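Putative oxidoreductase (PDB 3WJ7) probably acts as a nicotinamide-dependent reductase of carbonyl compounds in the short-chain dehydrogenase/reductase (SDR) family. Local coordinates at residues I80-V84 against T106-M110; P138-T142 against E238-L242; V185-I190 against D330-F335; M255-I259 against A324-T329. All coordinates share one frame; numbering follows the deposited sequence.

Contact 1: residues I80-V84 against T106-M110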
loop_
_atom_site.group_PDB
_atom_site.type_symbol
_atom_site.label_atom_id
_atom_site.label_comp_id
_atom_site.label_asym_id
_atom_site.label_seq_id
_atom_site.Cartn_x
_atom_site.Cartn_y
_atom_site.Cartn_z
ATOM N N ILE A 80 33.887 8.509 -9.642
ATOM C CA ILE A 80 32.924 7.731 -10.427
ATOM C C ILE A 80 32.014 6.890 -9.514
ATOM O O ILE A 80 32.464 6.203 -8.568
ATOM C CB ILE A 80 33.623 6.769 -11.400
ATOM C CG1 ILE A 80 34.359 7.529 -12.527
ATOM C CG2 ILE A 80 32.636 5.803 -12.027
ATOM C CD1 ILE A 80 35.581 6.759 -12.981
ATOM N N LEU A 81 30.731 6.967 -9.830
ATOM C CA LEU A 81 29.706 6.298 -9.108
ATOM C C LEU A 81 28.897 5.400 -10.056
ATOM O O LEU A 81 28.385 5.846 -11.099
ATOM C CB LEU A 81 28.801 7.312 -8.428
ATOM C CG LEU A 81 27.537 6.668 -7.839
ATOM C CD1 LEU A 81 27.883 5.698 -6.699
ATOM C CD2 LEU A 81 26.560 7.724 -7.360
ATOM N N PHE A 82 28.837 4.126 -9.671
ATOM C CA PHE A 82 27.906 3.133 -10.202
ATOM C C PHE A 82 26.796 2.903 -9.183
ATOM O O PHE A 82 27.045 2.326 -8.122
ATOM C CB PHE A 82 28.625 1.816 -10.466
ATOM C CG PHE A 82 29.530 1.875 -11.620
ATOM C CD1 PHE A 82 29.114 1.429 -12.861
ATOM C CD2 PHE A 82 30.814 2.418 -11.487
ATOM C CE1 PHE A 82 29.980 1.487 -13.975
ATOM C CE2 PHE A 82 31.665 2.497 -12.583
ATOM C CZ PHE A 82 31.261 2.021 -13.827
ATOM N N HIS A 83 25.591 3.342 -9.492
ATOM C CA HIS A 83 24.460 3.117 -8.594
ATOM C C HIS A 83 23.728 1.887 -9.051
ATOM O O HIS A 83 23.030 1.941 -10.031
ATOM C CB HIS A 83 23.479 4.297 -8.603
ATOM C CG HIS A 83 22.315 4.109 -7.674
ATOM N ND1 HIS A 83 22.332 3.196 -6.635
ATOM C CD2 HIS A 83 21.107 4.725 -7.613
ATOM C CE1 HIS A 83 21.187 3.255 -5.986
ATOM N NE2 HIS A 83 20.429 4.173 -6.562
ATOM N N VAL A 84 23.900 0.777 -8.368
ATOM C CA VAL A 84 23.122 -0.402 -8.719
ATOM C C VAL A 84 22.115 -0.749 -7.595
ATOM O O VAL A 84 22.473 -0.769 -6.433
ATOM C CB VAL A 84 24.027 -1.614 -8.993
ATOM C CG1 VAL A 84 23.179 -2.764 -9.559
ATOM C CG2 VAL A 84 25.189 -1.240 -9.923
ATOM N N THR A 106 17.546 7.011 -4.252
ATOM C CA THR A 106 18.211 7.348 -5.489
ATOM C C THR A 106 18.404 8.865 -5.640
ATOM O O THR A 106 19.444 9.317 -6.108
ATOM C CB THR A 106 17.377 6.764 -6.642
ATOM O OG1 THR A 106 17.503 5.342 -6.597
ATOM C CG2 THR A 106 17.783 7.275 -7.987
ATOM N N ARG A 107 17.382 9.633 -5.283
ATOM C CA ARG A 107 17.480 11.070 -5.270
ATOM C C ARG A 107 18.578 11.492 -4.238
ATOM O O ARG A 107 19.508 12.222 -4.592
ATOM C CB ARG A 107 16.109 11.689 -4.987
ATOM C CG ARG A 107 16.038 13.205 -5.119
ATOM C CD ARG A 107 14.723 13.744 -4.562
ATOM N NE ARG A 107 14.568 15.188 -4.807
ATOM C CZ ARG A 107 13.510 15.943 -4.456
ATOM N NH1 ARG A 107 12.434 15.431 -3.837
ATOM N NH2 ARG A 107 13.518 17.243 -4.739
ATOM N N ASN A 108 18.535 10.990 -3.004
ATOM C CA ASN A 108 19.575 11.371 -2.074
ATOM C C ASN A 108 20.999 11.031 -2.667
ATOM O O ASN A 108 21.938 11.872 -2.664
ATOM C CB ASN A 108 19.326 10.737 -0.695
ATOM C CG ASN A 108 18.007 11.245 -0.017
ATOM O OD1 ASN A 108 17.512 12.329 -0.325
ATOM N ND2 ASN A 108 17.451 10.449 0.903
ATOM N N LEU A 109 21.155 9.816 -3.185
ATOM C CA LEU A 109 22.421 9.417 -3.673
ATOM C C LEU A 109 22.871 10.373 -4.792
ATOM O O LEU A 109 24.014 10.884 -4.761
ATOM C CB LEU A 109 22.389 7.982 -4.192
ATOM C CG LEU A 109 23.762 7.520 -4.690
ATOM C CD1 LEU A 109 24.761 7.508 -3.533
ATOM C CD2 LEU A 109 23.659 6.139 -5.321
ATOM N N MET A 110 21.985 10.608 -5.761
ATOM C CA MET A 110 22.287 11.498 -6.878
ATOM C C MET A 110 22.638 12.936 -6.442
ATOM O O MET A 110 23.618 13.515 -6.895
ATOM C CB MET A 110 21.145 11.497 -7.894
ATOM C CG MET A 110 20.913 10.176 -8.625
ATOM S SD MET A 110 22.338 9.335 -9.375
ATOM C CE MET A 110 22.564 7.960 -8.267
#
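Thr106 meets His83 at the edge of the imidazole. Its OG1 lies in the plane of the ring, 3.2 Å from His83 NE2, and the two are hydrogen-bonded. Either could be the donor. The same OG1 is also hydrogen-bonded to Asn102 O, one turn back in helix 95-115. One turn on, Leu109 extends CG anti to its backbone N (chi1 -178°) and lays CD2 over a face of the His83 ring. This is a CH-pi contact, 3.5 Å from Leu109 CD2 to the ring centroid. Leu109 CG also meets Leu81 CD2 tip to tip at 3.9 Å. Met110 starts off to one side, but bends at chi2 and chi3. Its CE therefore comes to 3.6 Å from His83 CD2 and 4.1 Å from Leu81 CD2. Strand 80-83 and the helical segment 106-110 run nearly antiparallel, at 173°, as part of the beta-alpha-beta crossover 78-83, 95-115, 120-124 of the Rossmann fold. At its other nitrogen, ND1, His83 is hydrogen-bonded to Thr19 OG1. The buried imidazole thus has a hydroxyl partner at both nitrogens, which probably fixes its rotation, while Leu109 CD2 covers one face and Met110 CE lies against ring atom CD2.

Contact 2: residues P138-T142 against E238-L242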
loop_
_atom_site.group_PDB
_atom_site.type_symbol
_atom_site.label_atom_id
_atom_site.label_comp_id
_atom_site.label_asym_id
_atom_site.label_seq_id
_atom_site.Cartn_x
_atom_site.Cartn_y
_atom_site.Cartn_z
ATOM N N PRO A 138 10.343 -5.581 -31.173
ATOM C CA PRO A 138 11.101 -5.261 -29.948
ATOM C C PRO A 138 11.191 -3.756 -29.635
ATOM O O PRO A 138 11.435 -2.942 -30.536
ATOM C CB PRO A 138 12.487 -5.840 -30.252
ATOM C CG PRO A 138 12.196 -6.989 -31.182
ATOM C CD PRO A 138 11.118 -6.456 -32.082
ATOM N N ALA A 139 11.013 -3.385 -28.366
ATOM C CA ALA A 139 10.936 -1.978 -28.007
ATOM C C ALA A 139 12.353 -1.437 -27.885
ATOM O O ALA A 139 13.327 -2.212 -27.897
ATOM C CB ALA A 139 10.133 -1.785 -26.715
ATOM N N ASP A 140 12.486 -0.113 -27.785
ATOM C CA ASP A 140 13.819 0.494 -27.612
ATOM C C ASP A 140 13.785 1.752 -26.696
ATOM O O ASP A 140 12.767 2.093 -26.130
ATOM C CB ASP A 140 14.431 0.810 -29.002
ATOM C CG ASP A 140 13.757 2.025 -29.683
ATOM O OD1 ASP A 140 12.707 2.524 -29.226
ATOM O OD2 ASP A 140 14.279 2.522 -30.676
ATOM N N GLU A 141 14.894 2.458 -26.582
ATOM C CA GLU A 141 14.995 3.662 -25.738
ATOM C C GLU A 141 14.037 4.811 -26.131
ATOM O O GLU A 141 13.818 5.708 -25.338
ATOM C CB GLU A 141 16.443 4.173 -25.733
ATOM C CG GLU A 141 17.516 3.169 -25.284
ATOM C CD GLU A 141 17.923 2.102 -26.317
ATOM O OE1 GLU A 141 17.173 1.853 -27.313
ATOM O OE2 GLU A 141 19.001 1.475 -26.090
ATOM N N THR A 142 13.452 4.758 -27.333
ATOM C CA THR A 142 12.592 5.822 -27.892
ATOM C C THR A 142 11.095 5.562 -27.718
ATOM O O THR A 142 10.267 6.483 -27.907
ATOM C CB THR A 142 12.832 5.913 -29.405
ATOM O OG1 THR A 142 14.220 6.163 -29.634
ATOM C CG2 THR A 142 12.006 7.027 -30.054
ATOM N N GLU A 238 22.082 9.894 -21.943
ATOM C CA GLU A 238 21.533 8.824 -22.733
ATOM C C GLU A 238 21.232 7.599 -21.862
ATOM O O GLU A 238 21.859 7.398 -20.806
ATOM C CB GLU A 238 22.531 8.423 -23.818
ATOM C CG GLU A 238 22.958 9.528 -24.797
ATOM C CD GLU A 238 21.799 10.094 -25.607
ATOM O OE1 GLU A 238 21.560 11.309 -25.476
ATOM O OE2 GLU A 238 21.122 9.334 -26.344
ATOM N N LYS A 239 20.251 6.809 -22.313
ATOM C CA LYS A 239 19.942 5.475 -21.791
ATOM C C LYS A 239 20.451 4.439 -22.762
ATOM O O LYS A 239 20.380 4.615 -23.996
ATOM C CB LYS A 239 18.428 5.198 -21.768
ATOM C CG LYS A 239 17.518 6.158 -21.034
ATOM C CD LYS A 239 16.150 6.013 -21.695
ATOM C CE LYS A 239 14.988 6.333 -20.768
ATOM N NZ LYS A 239 13.923 7.088 -21.505
ATOM N N TYR A 240 20.847 3.296 -22.231
ATOM C CA TYR A 240 21.217 2.194 -23.107
ATOM C C TYR A 240 20.653 0.911 -22.605
ATOM O O TYR A 240 20.923 0.520 -21.480
ATOM C CB TYR A 240 22.747 2.077 -23.208
ATOM C CG TYR A 240 23.489 3.339 -23.601
ATOM C CD1 TYR A 240 23.813 4.316 -22.640
ATOM C CD2 TYR A 240 23.893 3.550 -24.921
ATOM C CE1 TYR A 240 24.507 5.477 -22.992
ATOM C CE2 TYR A 240 24.590 4.706 -25.286
ATOM C CZ TYR A 240 24.900 5.659 -24.329
ATOM O OH TYR A 240 25.588 6.788 -24.682
ATOM N N ILE A 241 19.838 0.260 -23.424
ATOM C CA ILE A 241 19.293 -1.081 -23.096
ATOM C C ILE A 241 20.420 -2.118 -23.104
ATOM O O ILE A 241 21.206 -2.163 -24.035
ATOM C CB ILE A 241 18.209 -1.510 -24.111
ATOM C CG1 ILE A 241 16.957 -0.661 -23.933
ATOM C CG2 ILE A 241 17.837 -2.975 -23.933
ATOM C CD1 ILE A 241 16.113 -0.493 -25.163
ATOM N N LEU A 242 20.507 -2.940 -22.070
ATOM C CA LEU A 242 21.505 -3.967 -22.035
ATOM C C LEU A 242 20.809 -5.297 -22.054
ATOM O O LEU A 242 20.689 -5.936 -21.026
ATOM C CB LEU A 242 22.386 -3.820 -20.803
ATOM C CG LEU A 242 23.305 -2.578 -20.671
ATOM C CD1 LEU A 242 24.235 -2.731 -19.454
ATOM C CD2 LEU A 242 24.132 -2.214 -21.961
#
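Glu141 reaches the backbone of strand 239-242 with its carboxylate. Ile241 N donates to Glu141 OE2 at 3.0 Å, and the bond is almost straight at 177°. The N-H comes in from above the carboxylate plane, 37° out of it. The Ile241 side chain also packs on this group, with CD1 lying 3.4 Å from Glu141 OE1. Closer to the loop backbone, Glu141 CG rests 3.5 Å from Lys239 O, and Ile241 CD1 approaches Asp140 CA at 3.5 Å. The Glu141 chain is folded at chi2 (77°), which turns the carboxylate back over Ile241. If an alanine stood here, Ile241 N would probably be left without this acceptor, and a gap would open beside Ile241 CD1.

Strand 239-248 belongs to the central sheet of the Rossmann-type domain. Tyr240 bonds through its backbone to Ile178 and Asn180 of the parallel neighbour 176-185, while the next residue, Ile241, gives its N-H to the loop. That loop connects strand 120-124 to helix 153-172.

Further out, the loop shapes itself. Asp140 OD1 accepts from Thr142 N at 3.0 Å, forming an Asx turn around Glu141. Ala139 makes backbone hydrogen bonds with Phe307 and Ser309, which ties the loop to the C-terminal part of the chain. Lys312 touches the Glu141 side chain, forms a salt bridge with Glu238 and makes a cation-pi contact with the ring of Tyr240.

Contact 3: residues V185-I190 against D330-F335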
loop_
_atom_site.group_PDB
_atom_site.type_symbol
_atom_site.label_atom_id
_atom_site.label_comp_id
_atom_site.label_asym_id
_atom_site.label_seq_id
_atom_site.Cartn_x
_atom_site.Cartn_y
_atom_site.Cartn_z
ATOM N N VAL A 185 20.473 -13.542 -16.146
ATOM C CA VAL A 185 20.565 -14.908 -15.708
ATOM C C VAL A 185 22.041 -15.227 -15.754
ATOM O O VAL A 185 22.788 -14.635 -16.539
ATOM C CB VAL A 185 19.782 -15.809 -16.672
ATOM C CG1 VAL A 185 20.039 -17.268 -16.449
ATOM C CG2 VAL A 185 18.310 -15.500 -16.559
ATOM N N GLY A 186 22.479 -16.129 -14.896
ATOM C CA GLY A 186 23.847 -16.599 -14.948
ATOM C C GLY A 186 24.308 -17.269 -13.684
ATOM O O GLY A 186 23.477 -17.656 -12.839
ATOM N N PRO A 187 25.627 -17.413 -13.538
ATOM C CA PRO A 187 26.140 -18.098 -12.356
ATOM C C PRO A 187 26.093 -17.185 -11.154
ATOM O O PRO A 187 25.899 -15.981 -11.305
ATOM C CB PRO A 187 27.584 -18.450 -12.750
ATOM C CG PRO A 187 27.957 -17.445 -13.772
ATOM C CD PRO A 187 26.678 -17.161 -14.530
ATOM N N ARG A 188 26.236 -17.759 -9.966
ATOM C CA ARG A 188 26.252 -16.992 -8.712
ATOM C C ARG A 188 24.900 -16.372 -8.370
ATOM O O ARG A 188 24.834 -15.269 -7.830
ATOM C CB ARG A 188 27.285 -15.886 -8.758
ATOM C CG ARG A 188 28.694 -16.349 -8.827
ATOM C CD ARG A 188 29.399 -15.474 -7.845
ATOM N NE ARG A 188 30.835 -15.550 -8.022
ATOM C CZ ARG A 188 31.704 -15.214 -7.079
ATOM N NH1 ARG A 188 31.268 -14.785 -5.890
ATOM N NH2 ARG A 188 33.000 -15.310 -7.332
ATOM N N ASP A 189 23.827 -17.086 -8.662
ATOM C CA ASP A 189 22.528 -16.557 -8.392
ATOM C C ASP A 189 22.093 -17.092 -7.031
ATOM O O ASP A 189 21.308 -18.030 -6.920
ATOM C CB ASP A 189 21.551 -16.874 -9.511
ATOM C CG ASP A 189 20.324 -16.017 -9.434
ATOM O OD1 ASP A 189 20.265 -15.216 -8.467
ATOM O OD2 ASP A 189 19.427 -16.136 -10.313
ATOM N N ILE A 190 22.623 -16.427 -6.011
ATOM C CA ILE A 190 22.711 -16.913 -4.650
ATOM C C ILE A 190 21.364 -16.950 -3.932
ATOM O O ILE A 190 21.012 -17.952 -3.319
ATOM C CB ILE A 190 23.757 -16.056 -3.923
ATOM C CG1 ILE A 190 25.153 -16.509 -4.400
ATOM C CG2 ILE A 190 23.542 -16.073 -2.409
ATOM C CD1 ILE A 190 26.277 -15.529 -4.169
ATOM N N ASP A 330 25.272 -21.748 -17.780
ATOM C CA ASP A 330 26.093 -21.408 -16.617
ATOM C C ASP A 330 25.301 -21.400 -15.297
ATOM O O ASP A 330 25.766 -21.961 -14.297
ATOM C CB ASP A 330 26.746 -20.058 -16.802
ATOM C CG ASP A 330 27.642 -19.997 -18.011
ATOM O OD1 ASP A 330 27.975 -21.066 -18.585
ATOM O OD2 ASP A 330 28.023 -18.857 -18.373
ATOM N N ALA A 331 24.103 -20.796 -15.318
ATOM C CA ALA A 331 23.242 -20.722 -14.142
ATOM C C ALA A 331 22.916 -22.128 -13.611
ATOM O O ALA A 331 22.973 -22.373 -12.387
ATOM C CB ALA A 331 21.971 -19.930 -14.454
ATOM N N ILE A 332 22.607 -23.059 -14.519
ATOM C CA ILE A 332 22.359 -24.453 -14.118
ATOM C C ILE A 332 23.646 -25.135 -13.655
ATOM O O ILE A 332 23.637 -25.807 -12.629
ATOM C CB ILE A 332 21.683 -25.276 -15.222
ATOM C CG1 ILE A 332 20.226 -24.880 -15.337
ATOM C CG2 ILE A 332 21.811 -26.773 -14.959
ATOM C CD1 ILE A 332 19.696 -24.974 -16.741
ATOM N N ALA A 333 24.758 -24.925 -14.338
ATOM C CA ALA A 333 25.977 -25.616 -13.890
ATOM C C ALA A 333 26.298 -25.150 -12.468
ATOM O O ALA A 333 26.648 -25.941 -11.580
ATOM C CB ALA A 333 27.169 -25.383 -14.832
ATOM N N TRP A 334 26.152 -23.859 -12.242
ATOM C CA TRP A 334 26.390 -23.328 -10.923
ATOM C C TRP A 334 25.388 -23.904 -9.892
ATOM O O TRP A 334 25.796 -24.371 -8.818
ATOM C CB TRP A 334 26.350 -21.828 -10.962
ATOM C CG TRP A 334 26.907 -21.238 -9.776
ATOM C CD1 TRP A 334 28.221 -20.855 -9.562
ATOM C CD2 TRP A 334 26.203 -20.937 -8.580
ATOM N NE1 TRP A 334 28.356 -20.333 -8.307
ATOM C CE2 TRP A 334 27.134 -20.362 -7.682
ATOM C CE3 TRP A 334 24.875 -21.103 -8.171
ATOM C CZ2 TRP A 334 26.769 -19.945 -6.399
ATOM C CZ3 TRP A 334 24.514 -20.681 -6.907
ATOM C CH2 TRP A 334 25.453 -20.107 -6.036
ATOM N N PHE A 335 24.094 -23.911 -10.208
ATOM C CA PHE A 335 23.134 -24.505 -9.276
ATOM C C PHE A 335 23.443 -25.977 -8.892
ATOM O O PHE A 335 23.196 -26.367 -7.748
ATOM C CB PHE A 335 21.700 -24.421 -9.812
ATOM C CG PHE A 335 21.153 -23.028 -9.894
ATOM C CD1 PHE A 335 21.264 -22.143 -8.823
ATOM C CD2 PHE A 335 20.465 -22.618 -11.026
ATOM C CE1 PHE A 335 20.721 -20.882 -8.899
ATOM C CE2 PHE A 335 19.944 -21.328 -11.122
ATOM C CZ PHE A 335 20.063 -20.468 -10.053
#
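Trp334 N bonds to Asp330 O at 2.8 Å, and this helical turn sets Asp330 against Pro187, and Trp334 against Pro187 and Arg188. The loop 185-190 leaves the end of strand 176-185 in the Rossmann-type sheet. Helix 324-337, near the C-terminus, packs against it. No hydrogen bond crosses between the two segments, so the fit is one of shape.

The backbones come close at Gly186, whose O receives a CA-H...O contact from Ala331 CA at 3.3 Å. A side chain would not be tolerated at Gly186, because a CB would be jammed against the carbonyl O of Val185 and against Pro187 CD. Before it, Val185 CG1 packs on Ala331 CB at 3.8 Å. After it, the Pro187 ring lies alongside Asp330, with CD 3.7 Å from Asp330 CB. The carboxylate of Asp330 is hydrogen-bonded to His219.

Trp334 carries much of the rest. Its CG is anti to the backbone N (chi1 -165°), which lays one face of the indole against the loop backbone at Arg188. Arg188 CA stands 3.8 Å from the centroid of the six-membered ring, a CH-pi contact. The Arg188 side chain passes with CG 4.0 Å from Trp334 NE1, while its guanidinium runs on to a salt bridge with Glu55.

Asp189 is the centre of an inverse gamma turn, and its carboxylate is hydrogen-bonded to Thr193. Its backbone O lies at the edge of the Phe335 ring, 3.5 Å from Phe335 CE1.

Contact 4: residues M255-I259 against A324-T329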
loop_
_atom_site.group_PDB
_atom_site.type_symbol
_atom_site.label_atom_id
_atom_site.label_comp_id
_atom_site.label_asym_id
_atom_site.label_seq_id
_atom_site.Cartn_x
_atom_site.Cartn_y
_atom_site.Cartn_z
ATOM N N MET A 255 14.682 -25.030 -23.270
ATOM C CA MET A 255 16.153 -25.027 -23.135
ATOM C C MET A 255 16.585 -25.580 -21.785
ATOM O O MET A 255 17.414 -26.481 -21.734
ATOM C CB MET A 255 16.725 -23.632 -23.219
ATOM C CG MET A 255 16.995 -23.061 -24.581
ATOM S SD MET A 255 17.736 -21.411 -24.406
ATOM C CE MET A 255 18.574 -21.627 -22.848
ATOM N N VAL A 256 16.044 -25.014 -20.701
ATOM C CA VAL A 256 16.339 -25.480 -19.341
ATOM C C VAL A 256 16.211 -26.997 -19.296
ATOM O O VAL A 256 17.126 -27.688 -18.886
ATOM C CB VAL A 256 15.427 -24.820 -18.238
ATOM C CG1 VAL A 256 15.682 -25.427 -16.873
ATOM C CG2 VAL A 256 15.649 -23.321 -18.137
ATOM N N SER A 257 15.075 -27.503 -19.734
ATOM C CA SER A 257 14.802 -28.919 -19.642
ATOM C C SER A 257 15.717 -29.776 -20.459
ATOM O O SER A 257 16.109 -30.849 -19.988
ATOM C CB SER A 257 13.373 -29.201 -20.033
ATOM O OG SER A 257 12.553 -28.548 -19.079
ATOM N N GLN A 258 16.032 -29.327 -21.678
ATOM C CA GLN A 258 16.929 -30.098 -22.535
ATOM C C GLN A 258 18.368 -30.127 -21.985
ATOM O O GLN A 258 18.964 -31.187 -21.967
ATOM C CB GLN A 258 16.812 -29.742 -24.034
ATOM C CG GLN A 258 17.836 -28.795 -24.643
ATOM C CD GLN A 258 17.329 -28.150 -25.945
ATOM O OE1 GLN A 258 18.120 -27.697 -26.778
ATOM N NE2 GLN A 258 16.003 -28.104 -26.123
ATOM N N ILE A 259 18.869 -28.997 -21.483
ATOM C CA ILE A 259 20.167 -28.910 -20.828
ATOM C C ILE A 259 20.212 -29.704 -19.504
ATOM O O ILE A 259 21.245 -30.306 -19.151
ATOM C CB ILE A 259 20.549 -27.446 -20.525
ATOM C CG1 ILE A 259 20.715 -26.615 -21.798
ATOM C CG2 ILE A 259 21.870 -27.376 -19.773
ATOM C CD1 ILE A 259 20.412 -25.141 -21.584
ATOM N N ALA A 324 21.341 -16.442 -25.081
ATOM C CA ALA A 324 20.602 -16.803 -23.851
ATOM C C ALA A 324 20.946 -18.207 -23.350
ATOM O O ALA A 324 20.978 -18.458 -22.147
ATOM C CB ALA A 324 19.102 -16.695 -24.060
ATOM N N ARG A 325 21.198 -19.119 -24.281
ATOM C CA ARG A 325 21.571 -20.456 -23.917
ATOM C C ARG A 325 22.858 -20.478 -23.102
ATOM O O ARG A 325 23.031 -21.303 -22.231
ATOM C CB ARG A 325 21.642 -21.343 -25.152
ATOM C CG ARG A 325 22.616 -22.507 -25.043
ATOM C CD ARG A 325 22.473 -23.465 -26.205
ATOM N NE ARG A 325 21.358 -24.364 -25.956
ATOM C CZ ARG A 325 20.217 -24.319 -26.618
ATOM N NH1 ARG A 325 20.064 -23.427 -27.588
ATOM N NH2 ARG A 325 19.254 -25.170 -26.308
ATOM N N ASP A 326 23.752 -19.548 -23.343
ATOM C CA ASP A 326 24.970 -19.513 -22.551
ATOM C C ASP A 326 24.666 -19.144 -21.089
ATOM O O ASP A 326 25.257 -19.720 -20.150
ATOM C CB ASP A 326 26.008 -18.565 -23.183
ATOM C CG ASP A 326 26.721 -19.173 -24.443
ATOM O OD1 ASP A 326 26.254 -20.200 -25.021
ATOM O OD2 ASP A 326 27.768 -18.593 -24.863
ATOM N N ALA A 327 23.751 -18.190 -20.899
ATOM C CA ALA A 327 23.423 -17.746 -19.558
ATOM C C ALA A 327 22.712 -18.813 -18.754
ATOM O O ALA A 327 23.004 -18.984 -17.553
ATOM C CB ALA A 327 22.589 -16.485 -19.577
ATOM N N VAL A 328 21.788 -19.503 -19.405
ATOM C CA VAL A 328 21.002 -20.560 -18.779
ATOM C C VAL A 328 21.896 -21.752 -18.391
ATOM O O VAL A 328 21.781 -22.294 -17.291
ATOM C CB VAL A 328 19.869 -21.038 -19.740
ATOM C CG1 VAL A 328 19.163 -22.270 -19.206
ATOM C CG2 VAL A 328 18.882 -19.916 -20.025
ATOM N N THR A 329 22.776 -22.149 -19.312
ATOM C CA THR A 329 23.800 -23.168 -19.095
ATOM C C THR A 329 24.672 -22.923 -17.874
ATOM O O THR A 329 24.822 -23.790 -17.039
ATOM C CB THR A 329 24.715 -23.278 -20.342
ATOM O OG1 THR A 329 23.926 -23.676 -21.487
ATOM C CG2 THR A 329 25.842 -24.287 -20.109
#
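Apolar packing of Met255 and Val256 on Val328 forms the buried part of this contact, with Ile259 closing it at the margin. Met255 runs straight through chi2 (-178°) and then bends at chi3, which brings CE over Val328 CG2, 3.3 Å away. The same methyl lies 3.4 Å from Arg325 CA. Val256 CG2 meets Val328 CG1 at 3.8 Å, the two side chains crossing at about a right angle. Ile259 CD1 reaches Val328 CG1 at 3.9 Å from the next turn. In place of Met255, an alanine would remove CG, SD and CE and is likely to leave a gap beside Val328 and the Arg325 guanidinium without its cover.

Polar groups line the outer side. The Arg325 guanidinium lies across Met255, with its face toward Met255 CG. Gln258 OE1 is near Arg325 NH2, but the angle is too poor for a hydrogen bond. Thr329 OG1 turns back on its own helix and donates to Arg325 O at 2.6 Å. Arg325 O accepts Thr329 N as well, from the opposite face of its plane.

The two short helical segments cross at -56°, near the angle expected when i to i+4 ridges pack on both helices. With Met255 and Ile259 flanking Val328, this is consistent with ridges-into-grooves packing. Val256 also touches helix 194-203 at Ile199, Cys202 and Ala203. The arrangement is a helix-helix interface of the C-terminal part of an extended SDR fold.

In the fold
Contacts 1 and 2 both reach the central mixed sheet, through strands 78-83 and 239-248, with centres about 20 Å apart. Contact 1 closes first; contacts 2 and 3 interleave; contact 4 opens after contact 2, since helix 249-259 follows strand 239-248. Contacts 3 and 4 share helix 324-337, and their centres are about 11 Å apart. They touch where Val185 O meets Ala327 CB and Ile332 CD1 meets Val256 CG1. Contact 3 spans the longest sequence separation, and contact 4 falls wholly within that span. Contacts 1 and 4 lie on opposite sides of the chain's centre, about 34 Å apart. The four contacts together run from the Rossmann core to the C-terminal helices packed against it.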